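Local coordinates for protein alpha-1,3-glucanase (Streptomyces thermodiastaticus, PDB 7C7D) that hydrolyses alpha-1,3-glucan, as the catalytic unit of a thermostable bacterial glycosidase of family GH87, at residues S85-R90 against S423-A427; A156-H160 against P401-N405; I347-D353 against L371-D377. All blocks are in the same frame, centred on the assembly; numbering follows the deposited sequence.

Contact 1: S85-R90 against S423-A427; sequences SEASGR and SDTNA. With CA (calcium ion), chain C.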
ATOM      1  N   SER A  85     -11.288 -10.408  -7.296  1.00 12.59           N
ATOM      2  CA  SER A  85     -10.611  -9.202  -7.771  1.00 12.54           C
ATOM      3  C   SER A  85      -9.693  -8.615  -6.718  1.00 11.55           C
ATOM      4  O   SER A  85      -8.693  -7.975  -7.066  1.00 11.88           O
ATOM      5  CB  SER A  85     -11.617  -8.144  -8.238  1.00 14.63           C
ATOM      6  OG  SER A  85     -12.313  -7.550  -7.142  1.00 14.40           O
ATOM      7  N   GLU A  86     -10.011  -8.809  -5.436  1.00 11.52           N
ATOM      8  CA  GLU A  86      -9.195  -8.268  -4.358  1.00 11.30           C
ATOM      9  C   GLU A  86      -8.114  -9.228  -3.888  1.00 11.01           C
ATOM     10  O   GLU A  86      -7.357  -8.889  -2.977  1.00 11.54           O
ATOM     11  CB  GLU A  86     -10.059  -7.833  -3.166  1.00 12.24           C
ATOM     12  CG  GLU A  86     -10.817  -6.523  -3.375  1.00 12.22           C
ATOM     13  CD  GLU A  86     -11.316  -5.908  -2.080  1.00 12.20           C
ATOM     14  OE1 GLU A  86     -11.167  -6.547  -1.023  1.00 13.06           O
ATOM     15  OE2 GLU A  86     -11.860  -4.784  -2.128  1.00 12.93           O
ATOM     16  N   ALA A  87      -8.025 -10.418  -4.472  1.00 11.72           N
ATOM     17  CA  ALA A  87      -6.986 -11.362  -4.094  1.00 11.72           C
ATOM     18  C   ALA A  87      -5.678 -11.045  -4.807  1.00 11.18           C
ATOM     19  O   ALA A  87      -5.670 -10.643  -5.973  1.00 11.45           O
ATOM     20  CB  ALA A  87      -7.418 -12.781  -4.456  1.00 12.22           C
ATOM     21  N   SER A  88      -4.567 -11.227  -4.096  1.00 11.00           N
ATOM     22  CA  SER A  88      -3.255 -11.221  -4.731  1.00 11.35           C
ATOM     23  C   SER A  88      -3.253 -12.221  -5.883  1.00 11.72           C
ATOM     24  O   SER A  88      -3.676 -13.367  -5.723  1.00 11.53           O
ATOM     25  CB  SER A  88      -2.210 -11.614  -3.686  1.00 12.25           C
ATOM     26  OG  SER A  88      -0.893 -11.438  -4.174  1.00 12.82           O
ATOM     27  N   GLY A  89      -2.793 -11.782  -7.056  1.00 10.85           N
ATOM     28  CA  GLY A  89      -2.859 -12.631  -8.230  1.00 13.06           C
ATOM     29  C   GLY A  89      -4.244 -12.832  -8.796  1.00 12.32           C
ATOM     30  O   GLY A  89      -4.401 -13.619  -9.737  1.00 13.37           O
ATOM     31  N   ARG A  90      -5.255 -12.163  -8.243  1.00 11.98           N
ATOM     32  CA  ARG A  90      -6.650 -12.291  -8.654  1.00 12.38           C
ATOM     33  C   ARG A  90      -7.194 -13.695  -8.443  1.00 11.87           C
ATOM     34  O   ARG A  90      -8.205 -14.062  -9.048  1.00 13.15           O
ATOM     35  CB  ARG A  90      -6.892 -11.817 -10.093  1.00 12.86           C
ATOM     36  CG  ARG A  90      -6.219 -10.507 -10.421  1.00 12.92           C
ATOM     37  CD  ARG A  90      -6.635  -9.367  -9.478  1.00 11.92           C
ATOM     38  NE  ARG A  90      -5.927  -8.164  -9.901  1.00 11.62           N
ATOM     39  CZ  ARG A  90      -6.414  -6.931  -9.899  1.00 11.32           C
ATOM     40  NH1 ARG A  90      -7.632  -6.678  -9.425  1.00 12.56           N
ATOM     41  NH2 ARG A  90      -5.668  -5.948 -10.389  1.00 11.88           N
ATOM     42  N   SER A 423       1.461  -4.194  -7.225  1.00  9.93           N
ATOM     43  CA  SER A 423       0.713  -5.260  -7.878  1.00 10.32           C
ATOM     44  C   SER A 423      -0.759  -5.189  -7.513  1.00 10.48           C
ATOM     45  O   SER A 423      -1.114  -4.901  -6.362  1.00 11.64           O
ATOM     46  CB  SER A 423       1.235  -6.643  -7.486  1.00 11.91           C
ATOM     47  OG  SER A 423       2.638  -6.744  -7.676  1.00 13.48           O
ATOM     48  N   ASP A 424      -1.603  -5.476  -8.506  1.00 10.22           N
ATOM     49  CA  ASP A 424      -3.020  -5.784  -8.304  1.00 10.52           C
ATOM     50  C   ASP A 424      -3.797  -4.588  -7.743  1.00 10.97           C
ATOM     51  O   ASP A 424      -4.222  -4.578  -6.585  1.00 12.74           O
ATOM     52  CB  ASP A 424      -3.188  -7.008  -7.395  1.00 11.12           C
ATOM     53  CG  ASP A 424      -2.748  -8.288  -8.061  1.00 11.10           C
ATOM     54  OD1 ASP A 424      -3.184  -8.535  -9.199  1.00 11.14           O
ATOM     55  OD2 ASP A 424      -1.961  -9.042  -7.446  1.00 11.38           O
ATOM     56  N   THR A 425      -4.001  -3.590  -8.596  1.00 11.73           N
ATOM     57  CA  THR A 425      -4.841  -2.456  -8.233  1.00 12.38           C
ATOM     58  C   THR A 425      -6.233  -2.582  -8.852  1.00 12.35           C
ATOM     59  O   THR A 425      -6.507  -3.434  -9.699  1.00 13.37           O
ATOM     60  CB  THR A 425      -4.176  -1.120  -8.606  1.00 14.40           C
ATOM     61  OG1 THR A 425      -3.992  -1.043 -10.024  1.00 15.00           O
ATOM     62  CG2 THR A 425      -2.823  -0.984  -7.925  1.00 14.96           C
ATOM     63  N   ASN A 426      -7.120  -1.686  -8.423  1.00 12.62           N
ATOM     64  CA  ASN A 426      -8.537  -1.854  -8.703  1.00 13.37           C
ATOM     65  C   ASN A 426      -9.175  -0.571  -9.209  1.00 13.03           C
ATOM     66  O   ASN A 426      -8.474   0.393  -9.531  1.00 13.95           O
ATOM     67  CB  ASN A 426      -9.234  -2.378  -7.451  1.00 13.85           C
ATOM     68  CG  ASN A 426      -8.805  -3.785  -7.131  1.00 13.34           C
ATOM     69  OD1 ASN A 426      -9.129  -4.706  -7.870  1.00 14.83           O
ATOM     70  ND2 ASN A 426      -8.054  -3.959  -6.043  1.00 13.55           N
ATOM     71  N   ALA A 427     -10.502  -0.563  -9.289  1.00 13.84           N
ATOM     72  CA  ALA A 427     -11.205   0.563  -9.876  1.00 14.94           C
ATOM     73  C   ALA A 427     -10.874   1.844  -9.128  1.00 15.13           C
ATOM     74  O   ALA A 427     -10.675   1.855  -7.908  1.00 15.16           O
ATOM     75  CB  ALA A 427     -12.713   0.315  -9.844  1.00 16.29           C
TER
HETATM   76 CA    CA C 701      -3.675 -15.328  -4.352  1.00 11.75          CA
HETATM   77  O   HOH W   1      -0.349  -8.953  -5.260  1.00 13.00           O
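Arg-90 sets its CG opposite the carbonyl carbon and beside the backbone N, and a bend at chi2 sends the chain past Asp-424, whose CG is likewise opposite the carbonyl carbon (chi1 -70°). The two side chains run in opposite directions, guanidinium and carboxylate almost perpendicular (89°). Arg-90 NE forms a salt bridge with Asp-424 OD1 at 2.9 Å, meeting it from above the carboxylate plane, with the oxygen well out of the guanidinium plane, so the bond is bent. Arg-90 NH2 reaches Thr-425 O at 2.7 Å, close to the guanidinium plane. Arg-90 NH1 is divided between Ser-85 O, at 2.9 Å, and a weak bond to Asn-426 OD1, that amide being held through ND2 by Gln-400.

One arginine joins the N-terminal D1 domain to a turn of the pectate lyase-like beta-helix. Replacing Arg-90 by a leucine would probably leave Thr-425 O without this donor and cost Asp-424 OD1 this salt bridge, leaving it to Arg-459. Asp-424 OD2 accepts the Gly-89 N-H at 2.9 Å in a nearly straight bond (169°), and a water links it to Ser-88 OG. Ser-88 O binds the calcium ion at 2.4 Å, with Glu-63, Glu-65, Gln-91 and Asp-191.

Contact 2: A156-H160 against P401-N405; sequences AKTHH and PNLAN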
ATOM      1  N   ALA A 156     -17.377   3.646  -6.025  1.00 20.23           N
ATOM      2  CA  ALA A 156     -16.888   2.600  -5.141  1.00 19.45           C
ATOM      3  C   ALA A 156     -18.002   1.608  -4.834  1.00 20.45           C
ATOM      4  O   ALA A 156     -19.178   1.974  -4.741  1.00 24.67           O
ATOM      5  CB  ALA A 156     -16.360   3.206  -3.841  1.00 19.29           C
ATOM      6  N   LYS A 157     -17.626   0.344  -4.700  1.00 18.67           N
ATOM      7  CA  LYS A 157     -18.510  -0.722  -4.254  1.00 19.07           C
ATOM      8  C   LYS A 157     -17.988  -1.251  -2.927  1.00 18.01           C
ATOM      9  O   LYS A 157     -16.878  -0.915  -2.507  1.00 17.95           O
ATOM     10  CB  LYS A 157     -18.561  -1.856  -5.289  1.00 21.53           C
ATOM     11  CG  LYS A 157     -19.209  -1.453  -6.604  1.00 25.94           C
ATOM     12  CD  LYS A 157     -19.317  -2.636  -7.554  1.00 31.45           C
ATOM     13  CE  LYS A 157     -20.167  -2.286  -8.766  1.00 36.94           C
ATOM     14  NZ  LYS A 157     -19.443  -1.374  -9.696  1.00 40.09           N
ATOM     15  N   THR A 158     -18.799  -2.076  -2.256  1.00 18.68           N
ATOM     16  CA  THR A 158     -18.332  -2.748  -1.049  1.00 17.55           C
ATOM     17  C   THR A 158     -16.990  -3.400  -1.331  1.00 14.91           C
ATOM     18  O   THR A 158     -16.775  -3.986  -2.399  1.00 14.97           O
ATOM     19  CB  THR A 158     -19.318  -3.828  -0.604  1.00 19.42           C
ATOM     20  OG1 THR A 158     -20.635  -3.280  -0.532  1.00 22.11           O
ATOM     21  CG2 THR A 158     -18.925  -4.364   0.770  1.00 19.55           C
ATOM     22  N   HIS A 159     -16.071  -3.273  -0.381  1.00 13.60           N
ATOM     23  CA  HIS A 159     -14.696  -3.669  -0.647  1.00 12.62           C
ATOM     24  C   HIS A 159     -14.058  -4.143   0.653  1.00 11.69           C
ATOM     25  O   HIS A 159     -14.728  -4.292   1.678  1.00 12.29           O
ATOM     26  CB  HIS A 159     -13.921  -2.535  -1.340  1.00 12.45           C
ATOM     27  CG  HIS A 159     -13.947  -1.234  -0.597  1.00 12.74           C
ATOM     28  ND1 HIS A 159     -14.979  -0.328  -0.718  1.00 14.14           N
ATOM     29  CD2 HIS A 159     -13.061  -0.682   0.266  1.00 12.69           C
ATOM     30  CE1 HIS A 159     -14.727   0.726   0.038  1.00 14.17           C
ATOM     31  NE2 HIS A 159     -13.568   0.540   0.644  1.00 13.07           N
ATOM     32  N   HIS A 160     -12.751  -4.398   0.601  1.00 11.48           N
ATOM     33  CA  HIS A 160     -11.988  -4.769   1.793  1.00 11.88           C
ATOM     34  C   HIS A 160     -12.430  -6.138   2.322  1.00 11.59           C
ATOM     35  O   HIS A 160     -12.724  -6.301   3.507  1.00 12.53           O
ATOM     36  CB  HIS A 160     -12.114  -3.678   2.866  1.00 11.95           C
ATOM     37  CG  HIS A 160     -10.923  -3.530   3.755  1.00 11.35           C
ATOM     38  ND1 HIS A 160      -9.730  -2.978   3.333  1.00 11.68           N
ATOM     39  CD2 HIS A 160     -10.762  -3.815   5.069  1.00 12.20           C
ATOM     40  CE1 HIS A 160      -8.881  -2.953   4.345  1.00 11.78           C
ATOM     41  NE2 HIS A 160      -9.483  -3.451   5.411  1.00 12.16           N
ATOM     42  N   PRO A 401      -4.402  -2.367  -3.039  1.00  9.84           N
ATOM     43  CA  PRO A 401      -5.250  -1.274  -2.539  1.00 10.98           C
ATOM     44  C   PRO A 401      -6.655  -1.493  -3.091  1.00 11.02           C
ATOM     45  O   PRO A 401      -6.824  -1.823  -4.267  1.00 11.71           O
ATOM     46  CB  PRO A 401      -4.588  -0.019  -3.120  1.00 11.67           C
ATOM     47  CG  PRO A 401      -3.941  -0.500  -4.397  1.00 11.49           C
ATOM     48  CD  PRO A 401      -3.503  -1.923  -4.129  1.00 10.87           C
ATOM     49  N   ASN A 402      -7.673  -1.344  -2.228  1.00 11.40           N
ATOM     50  CA  ASN A 402      -9.018  -1.779  -2.614  1.00 11.15           C
ATOM     51  C   ASN A 402      -9.607  -0.904  -3.709  1.00 11.05           C
ATOM     52  O   ASN A 402     -10.447  -1.366  -4.494  1.00 12.15           O
ATOM     53  CB  ASN A 402     -10.007  -1.651  -1.455  1.00 12.46           C
ATOM     54  CG  ASN A 402      -9.623  -2.420  -0.206  1.00 12.74           C
ATOM     55  OD1 ASN A 402     -10.008  -2.005   0.889  1.00 13.53           O
ATOM     56  ND2 ASN A 402      -8.911  -3.527  -0.345  1.00 14.61           N
ATOM     57  N   LEU A 403      -9.248   0.375  -3.709  1.00 11.37           N
ATOM     58  CA  LEU A 403      -9.676   1.340  -4.703  1.00 13.25           C
ATOM     59  C   LEU A 403      -8.553   2.364  -4.813  1.00 12.44           C
ATOM     60  O   LEU A 403      -7.684   2.450  -3.943  1.00 13.66           O
ATOM     61  CB  LEU A 403     -11.021   1.971  -4.319  1.00 15.31           C
ATOM     62  CG  LEU A 403     -11.136   2.660  -2.965  1.00 16.70           C
ATOM     63  CD1 LEU A 403     -10.816   4.144  -3.079  1.00 18.21           C
ATOM     64  CD2 LEU A 403     -12.530   2.454  -2.366  1.00 18.06           C
ATOM     65  N   ALA A 404      -8.578   3.136  -5.893  1.00 14.00           N
ATOM     66  CA  ALA A 404      -7.565   4.154  -6.138  1.00 13.07           C
ATOM     67  C   ALA A 404      -6.184   3.540  -6.379  1.00 12.88           C
ATOM     68  O   ALA A 404      -6.073   2.420  -6.891  1.00 13.93           O
ATOM     69  CB  ALA A 404      -7.577   5.243  -5.058  1.00 14.02           C
ATOM     70  N   ASN A 405      -5.127   4.268  -6.061  1.00 10.96           N
ATOM     71  CA  ASN A 405      -3.828   3.996  -6.659  1.00 10.76           C
ATOM     72  C   ASN A 405      -2.900   3.216  -5.731  1.00 10.13           C
ATOM     73  O   ASN A 405      -3.059   3.199  -4.511  1.00 11.04           O
ATOM     74  CB  ASN A 405      -3.174   5.326  -7.034  1.00 11.55           C
ATOM     75  CG  ASN A 405      -4.086   6.188  -7.876  1.00 10.84           C
ATOM     76  OD1 ASN A 405      -4.262   5.940  -9.060  1.00 11.84           O
ATOM     77  ND2 ASN A 405      -4.688   7.198  -7.261  1.00 12.34           N
TER
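His-160 and Asn-402 share the one hydrogen bond that crosses between 156-160 and 401-405. His-160 ND1 donates to Asn-402 OD1 at 2.6 Å, with the oxygen close to the ring plane and the donor lying on a lone pair in the carbonyl plane. Imidazole and amide are steeply turned against each other, 76° apart. The same oxygen also borders the neighbouring imidazole: Asn-402 OD1 lies at the edge of His-159, 3.4 Å from its CD2, while Asn-402 CB packs beside that carbon.

A face of the His-159 ring is taken by Leu-403, whose CD2 methyl makes a CH-pi contact 3.8 Å from the ring centroid. Ala-156 CB touches that methyl as well, at 4.2 Å, so a single leucine branch serves two residues of the other loop.

A second shell holds these groups in place. His-159 CG stands between the backbone N and the carbonyl carbon (chi1 55°), and its ND1 bonds Lys-157 O at 2.7 Å within the ring plane, which helps hold the imidazole with one face toward the Leu-403 methyl. Glu-86 accepts the backbone N-H of His-160. The amide of Asn-402 is steadied at its far end, where ND2 donates to Asn-373 OD1, so that OD1 is turned toward the histidines.

Here a loop of the D1 domain, whose sheets are antiparallel, is seated against a turn between strands of a parallel beta-helix, the fold of the pectate lyase-like family.

Contact 3: I347-D353 against L371-D377; sequences ILDTTAD and LRNQGDD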
ATOM      1  N   ILE A 347       2.364  -2.274   6.848  1.00 11.33           N
ATOM      2  CA  ILE A 347       1.099  -1.573   7.017  1.00 10.65           C
ATOM      3  C   ILE A 347       0.047  -2.420   6.314  1.00 11.02           C
ATOM      4  O   ILE A 347       0.057  -2.538   5.081  1.00 11.85           O
ATOM      5  CB  ILE A 347       1.144  -0.139   6.463  1.00 11.78           C
ATOM      6  CG1 ILE A 347       2.273   0.648   7.137  1.00 13.75           C
ATOM      7  CG2 ILE A 347      -0.191   0.565   6.692  1.00 13.84           C
ATOM      8  CD1 ILE A 347       2.561   2.010   6.512  1.00 14.66           C
ATOM      9  N   LEU A 348      -0.847  -3.030   7.095  1.00 11.68           N
ATOM     10  CA  LEU A 348      -1.770  -4.034   6.591  1.00 11.94           C
ATOM     11  C   LEU A 348      -3.178  -3.693   7.036  1.00 10.84           C
ATOM     12  O   LEU A 348      -3.393  -3.272   8.177  1.00 12.29           O
ATOM     13  CB  LEU A 348      -1.455  -5.414   7.162  1.00 14.35           C
ATOM     14  CG  LEU A 348       0.006  -5.822   7.074  1.00 17.67           C
ATOM     15  CD1 LEU A 348       0.224  -7.094   7.844  1.00 20.66           C
ATOM     16  CD2 LEU A 348       0.378  -6.009   5.629  1.00 18.17           C
ATOM     17  N   ASP A 349      -4.143  -3.929   6.153  1.00 11.05           N
ATOM     18  CA  ASP A 349      -5.558  -3.903   6.530  1.00 10.57           C
ATOM     19  C   ASP A 349      -5.945  -2.550   7.143  1.00 10.69           C
ATOM     20  O   ASP A 349      -6.274  -2.438   8.329  1.00 12.03           O
ATOM     21  CB  ASP A 349      -5.899  -5.032   7.517  1.00 12.21           C
ATOM     22  CG  ASP A 349      -5.468  -6.404   7.042  1.00 12.74           C
ATOM     23  OD1 ASP A 349      -5.613  -6.716   5.840  1.00 13.20           O
ATOM     24  OD2 ASP A 349      -5.014  -7.192   7.899  1.00 14.45           O
ATOM     25  N   THR A 350      -5.899  -1.518   6.310  1.00 10.98           N
ATOM     26  CA  THR A 350      -6.327  -0.192   6.726  1.00 11.24           C
ATOM     27  C   THR A 350      -7.535   0.206   5.894  1.00 10.94           C
ATOM     28  O   THR A 350      -7.619  -0.131   4.714  1.00 11.80           O
ATOM     29  CB  THR A 350      -5.192   0.848   6.601  1.00 12.08           C
ATOM     30  OG1 THR A 350      -4.737   0.926   5.243  1.00 12.28           O
ATOM     31  CG2 THR A 350      -4.003   0.478   7.489  1.00 12.51           C
ATOM     32  N   THR A 351      -8.497   0.895   6.507  1.00 11.13           N
ATOM     33  CA  THR A 351      -9.701   1.216   5.749  1.00 11.60           C
ATOM     34  C   THR A 351      -9.532   2.419   4.831  1.00 11.49           C
ATOM     35  O   THR A 351     -10.412   2.672   4.000  1.00 12.77           O
ATOM     36  CB  THR A 351     -10.912   1.389   6.664  1.00 12.32           C
ATOM     37  OG1 THR A 351     -10.657   2.453   7.586  1.00 13.18           O
ATOM     38  CG2 THR A 351     -11.208   0.098   7.413  1.00 14.17           C
ATOM     39  N   ALA A 352      -8.420   3.144   4.941  1.00 11.39           N
ATOM     40  CA  ALA A 352      -8.082   4.197   3.994  1.00 11.76           C
ATOM     41  C   ALA A 352      -6.599   4.071   3.638  1.00 11.26           C
ATOM     42  O   ALA A 352      -6.077   2.951   3.575  1.00 11.63           O
ATOM     43  CB  ALA A 352      -8.452   5.582   4.538  1.00 13.14           C
ATOM     44  N   ASP A 353      -5.919   5.189   3.387  1.00 12.00           N
ATOM     45  CA  ASP A 353      -4.547   5.146   2.887  1.00 11.52           C
ATOM     46  C   ASP A 353      -3.604   4.475   3.881  1.00 11.13           C
ATOM     47  O   ASP A 353      -3.794   4.525   5.099  1.00 12.26           O
ATOM     48  CB  ASP A 353      -4.020   6.571   2.667  1.00 12.21           C
ATOM     49  CG  ASP A 353      -4.642   7.287   1.472  1.00 15.19           C
ATOM     50  OD1 ASP A 353      -5.660   6.840   0.914  1.00 18.94           O
ATOM     51  OD2 ASP A 353      -4.084   8.333   1.089  1.00 16.23           O
ATOM     52  N   LEU A 371       3.036  -2.945   2.110  1.00  9.73           N
ATOM     53  CA  LEU A 371       1.668  -2.462   2.274  1.00  9.53           C
ATOM     54  C   LEU A 371       0.722  -3.402   1.544  1.00 10.14           C
ATOM     55  O   LEU A 371       0.860  -3.605   0.332  1.00 11.16           O
ATOM     56  CB  LEU A 371       1.528  -1.038   1.724  1.00 10.56           C
ATOM     57  CG  LEU A 371       2.341   0.024   2.482  1.00 10.82           C
ATOM     58  CD1 LEU A 371       3.626   0.419   1.733  1.00 12.55           C
ATOM     59  CD2 LEU A 371       1.476   1.243   2.751  1.00 11.87           C
ATOM     60  N   ARG A 372      -0.232  -3.986   2.285  1.00  9.97           N
ATOM     61  CA  ARG A 372      -1.245  -4.859   1.713  1.00 10.00           C
ATOM     62  C   ARG A 372      -2.614  -4.438   2.228  1.00  9.65           C
ATOM     63  O   ARG A 372      -2.783  -4.181   3.422  1.00 10.34           O
ATOM     64  CB  ARG A 372      -0.994  -6.324   2.104  1.00 10.77           C
ATOM     65  CG  ARG A 372      -2.085  -7.290   1.663  1.00 10.94           C
ATOM     66  CD  ARG A 372      -1.830  -8.711   2.157  1.00 12.73           C
ATOM     67  NE  ARG A 372      -0.781  -9.398   1.397  1.00 12.75           N
ATOM     68  CZ  ARG A 372       0.076 -10.257   1.935  1.00 12.99           C
ATOM     69  NH1 ARG A 372       0.028 -10.519   3.231  1.00 13.96           N
ATOM     70  NH2 ARG A 372       0.997 -10.842   1.177  1.00 13.50           N
ATOM     71  N   ASN A 373      -3.597  -4.394   1.330  1.00  9.98           N
ATOM     72  CA  ASN A 373      -5.007  -4.238   1.718  1.00 10.58           C
ATOM     73  C   ASN A 373      -5.290  -2.876   2.363  1.00 10.53           C
ATOM     74  O   ASN A 373      -5.896  -2.785   3.435  1.00 10.99           O
ATOM     75  CB  ASN A 373      -5.494  -5.395   2.603  1.00 11.11           C
ATOM     76  CG  ASN A 373      -7.010  -5.434   2.756  1.00 11.43           C
ATOM     77  OD1 ASN A 373      -7.756  -4.985   1.883  1.00 11.68           O
ATOM     78  ND2 ASN A 373      -7.468  -5.997   3.872  1.00 12.50           N
ATOM     79  N   GLN A 374      -4.846  -1.812   1.695  1.00  9.96           N
ATOM     80  CA  GLN A 374      -5.268  -0.461   2.025  1.00 10.17           C
ATOM     81  C   GLN A 374      -6.622  -0.198   1.381  1.00 10.71           C
ATOM     82  O   GLN A 374      -6.976  -0.820   0.378  1.00 12.81           O
ATOM     83  CB  GLN A 374      -4.237   0.554   1.518  1.00 10.69           C
ATOM     84  CG  GLN A 374      -3.036   0.729   2.429  1.00 11.00           C
ATOM     85  CD  GLN A 374      -2.381  -0.589   2.810  1.00 10.94           C
ATOM     86  OE1 GLN A 374      -1.725  -1.236   1.982  1.00 10.98           O
ATOM     87  NE2 GLN A 374      -2.549  -0.999   4.066  1.00 11.64           N
ATOM     88  N   GLY A 375      -7.389   0.720   1.966  1.00 11.17           N
ATOM     89  CA  GLY A 375      -8.712   1.038   1.464  1.00 11.74           C
ATOM     90  C   GLY A 375      -8.779   2.207   0.505  1.00 13.40           C
ATOM     91  O   GLY A 375      -9.874   2.661   0.161  1.00 14.73           O
ATOM     92  N   ASP A 376      -7.637   2.725   0.082  1.00 12.37           N
ATOM     93  CA  ASP A 376      -7.515   3.859  -0.820  1.00 13.13           C
ATOM     94  C   ASP A 376      -6.035   3.877  -1.195  1.00 12.54           C
ATOM     95  O   ASP A 376      -5.349   2.878  -0.960  1.00 13.95           O
ATOM     96  CB  ASP A 376      -7.953   5.127  -0.087  1.00 13.91           C
ATOM     97  CG  ASP A 376      -8.478   6.204  -1.021  1.00 15.89           C
ATOM     98  OD1 ASP A 376      -7.778   6.558  -1.990  1.00 16.61           O
ATOM     99  OD2 ASP A 376      -9.595   6.710  -0.778  1.00 19.24           O
ATOM    100  N   ASP A 377      -5.527   4.982  -1.731  1.00 12.51           N
ATOM    101  CA  ASP A 377      -4.126   5.087  -2.143  1.00 12.02           C
ATOM    102  C   ASP A 377      -3.214   4.467  -1.094  1.00 12.46           C
ATOM    103  O   ASP A 377      -3.235   4.872   0.071  1.00 14.72           O
ATOM    104  CB  ASP A 377      -3.747   6.561  -2.283  1.00 13.13           C
ATOM    105  CG  ASP A 377      -4.444   7.260  -3.424  1.00 12.80           C
ATOM    106  OD1 ASP A 377      -4.670   6.647  -4.483  1.00 13.32           O
ATOM    107  OD2 ASP A 377      -4.735   8.464  -3.259  1.00 14.95           O
TER
HETATM  108  O   HOH W   2     -12.007   2.518   1.814  1.00 15.71           O
HETATM  109  O   HOH W   3      -5.133   9.642  -0.881  1.00 18.51           O
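Gln-374 curls back against Thr-350 and Ala-352. Its CB lies 3.7 Å from Ala-352 O, and its CG 3.3 Å from Thr-350 OG1. A bend at chi2 (51°) turns the amide back toward Thr-350 and the strand residue Ile-347, with CD 3.7 Å from Thr-350 OG1. Gln-374 NE2 donates to Thr-350 OG1 at 3.1 Å, the hydroxyl lying near the amide plane; a weak bond from NE2 also reaches Ile-347 O. OE1, the other branch, stays 3.8 Å from Ile-347 O, with no hydrogen bond across to 347-353.

Thr-350 OG1 donates to Ala-352 O at 2.9 Å. Gly-375 N reaches that carbonyl from the opposite face of its plane, so two donors grip one oxygen. Any CB on Gly-375 would run into Thr-351 O. Asn-373 ND2 bonds Asp-349 OD1 at 2.8 Å, nearly straight (171°), while Asp-349 OD2 is held by Gln-325. A water bridges Asp-353 OD2 and Asp-377 OD2, the latter also hydrogen-bonded to Tyr-410.

Leu-371 CD2 runs alongside Ile-347 CB at 4.0 Å, on one face of the parallel strands. Asp-349 and Asn-373 both take positive phi, and the turn of one coil stacks on that of the next, as in a parallel beta-helix.

In the fold
From the N terminus, the chain first passes 85-90 and then 156-160, both in loops of the D1 domain, before entering the parallel beta-helix. There the first loop to close is the short one of contact 3, between consecutive coils at 347-353 and 371-377. Contact 2 closes when 401-405 returns to 156-160, and contact 1 last, when 423-427 meets 85-90. The three are therefore enclosed one within another and none cross. Contact 3 is internal to the helix, whereas contacts 1 and 2 fasten D1 to its turns. A probable hydrogen bond from Asn-426 to Pro-401 connects contacts 1 and 2, and one from Asn-402 to Gln-374 connects contacts 2 and 3.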